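Cif-like 1 (PDB 7JQY) probably hydrolyses epoxides, as a Cif-like member of the alpha/beta hydrolase fold that assembles into octamers. Local coordinates at residues 249-253 with 297-301. The protein carries 1 engineered substitution. Coordinates in Å, arbitrary orientation, origin at the centre of the assembly. Residue numbers count along the deposited sequence, not the author numbering.
Sequences PVLAL and QLLDF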
# COMPACT_ATOMS: atom_id res chain seq x y z
N PRO B 249 45.25 22.06 19.29
CA PRO B 249 45.36 22.14 17.82
C PRO B 249 44.12 21.60 17.13
O PRO B 249 43.53 20.60 17.54
CB PRO B 249 46.59 21.28 17.51
CG PRO B 249 47.37 21.24 18.77
CD PRO B 249 46.36 21.29 19.88
N VAL B 250 43.72 22.29 16.06
CA VAL B 250 42.50 21.99 15.33
C VAL B 250 42.84 21.87 13.85
O VAL B 250 43.62 22.67 13.31
CB VAL B 250 41.42 23.07 15.55
CG1 VAL B 250 40.22 22.81 14.66
CG2 VAL B 250 41.03 23.11 17.03
N LEU B 251 42.26 20.86 13.20
CA LEU B 251 42.39 20.63 11.77
C LEU B 251 41.02 20.75 11.13
O LEU B 251 40.04 20.20 11.66
CB LEU B 251 43.00 19.25 11.48
CG LEU B 251 43.00 18.75 10.03
CD1 LEU B 251 43.99 19.52 9.18
CD2 LEU B 251 43.30 17.25 9.98
N ALA B 252 40.93 21.50 10.03
CA ALA B 252 39.68 21.72 9.30
C ALA B 252 39.83 21.20 7.87
O ALA B 252 40.78 21.56 7.17
CB ALA B 252 39.31 23.21 9.27
N LEU B 253 38.88 20.36 7.44
CA LEU B 253 38.93 19.73 6.12
C LEU B 253 37.56 19.74 5.46
O LEU B 253 36.54 19.59 6.12
CB LEU B 253 39.42 18.28 6.21
CG LEU B 253 40.77 18.01 6.86
CD1 LEU B 253 40.94 16.51 7.09
CD2 LEU B 253 41.89 18.55 6.00
N GLN B 297 45.54 13.12 6.02
CA GLN B 297 45.44 14.35 6.78
C GLN B 297 45.35 14.06 8.27
O GLN B 297 46.03 14.72 9.07
CB GLN B 297 44.22 15.12 6.29
CG GLN B 297 44.49 15.80 4.95
CD GLN B 297 45.46 16.94 5.11
OE1 GLN B 297 45.61 17.48 6.21
NE2 GLN B 297 46.10 17.35 4.03
N LEU B 298 44.63 13.02 8.67
CA LEU B 298 44.49 12.75 10.10
C LEU B 298 45.79 12.23 10.71
O LEU B 298 46.21 12.70 11.78
CB LEU B 298 43.37 11.74 10.34
CG LEU B 298 41.93 12.20 10.13
CD1 LEU B 298 40.96 11.03 10.28
CD2 LEU B 298 41.56 13.30 11.11
N LEU B 299 46.48 11.32 10.03
CA LEU B 299 47.71 10.77 10.58
C LEU B 299 48.79 11.84 10.71
O LEU B 299 49.50 11.89 11.72
CB LEU B 299 48.19 9.58 9.75
CG LEU B 299 47.30 8.34 9.98
CD1 LEU B 299 47.66 7.17 9.08
CD2 LEU B 299 47.36 7.93 11.45
N ASP B 300 48.91 12.72 9.71
CA ASP B 300 49.87 13.82 9.79
C ASP B 300 49.54 14.75 10.94
O ASP B 300 50.43 15.19 11.68
CB ASP B 300 49.84 14.64 8.50
CG ASP B 300 50.80 14.15 7.48
OD1 ASP B 300 51.80 13.53 7.88
OD2 ASP B 300 50.55 14.36 6.28
N PHE B 301 48.25 15.02 11.15
CA PHE B 301 47.81 15.90 12.22
C PHE B 301 48.05 15.28 13.59
O PHE B 301 48.36 16.00 14.55
CB PHE B 301 46.33 16.22 12.00
CG PHE B 301 45.75 17.14 13.02
CD1 PHE B 301 46.41 18.29 13.39
CD2 PHE B 301 44.52 16.86 13.58
CE1 PHE B 301 45.86 19.15 14.31
CE2 PHE B 301 43.96 17.71 14.51
CZ PHE B 301 44.64 18.86 14.88
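How a C-terminal helix packs against one face of an alpha/beta hydrolase sheet is well illustrated here: segment 297-301 of helix 291-303 runs nearly antiparallel (165°) to strand 250-253, their axes 10.1 Å apart at closest approach. The strand is an inner one, flanked by strands 140-146 and 274-279, and its alternation decides what the helix meets. P249 opens the contact at the edge of the F301 ring, its carbonyl O lying 3.4 Å from F301 CZ near the ring plane and its CB 3.9 Å from F301 CE1. V250 directs its side chain away from the helix, so its backbone meets the ring instead, C to F301 CZ at 3.7 Å. L251 is the centrepiece. Its CB sits 3.5 Å from the centroid of the F301 ring, 13° off the normal, a CH-pi contact over the face, while its CD2 extends to 3.8 Å from Q297 O and 4.5 Å from L298 CD2. Two residues on, L253 returns toward the helix, and its CD1 packs 3.7 Å from Q297 CB, one helical turn before F301; the same leucine also touches F293 and L294. Backbone groups of P249, V250 and L251 are engaged by L143, M145, D273 and R275, and K142, on strand 140-146, hydrogen-bonds to F301 O; between the two segments themselves, the contact rests on van der Waals and CH-pi packing.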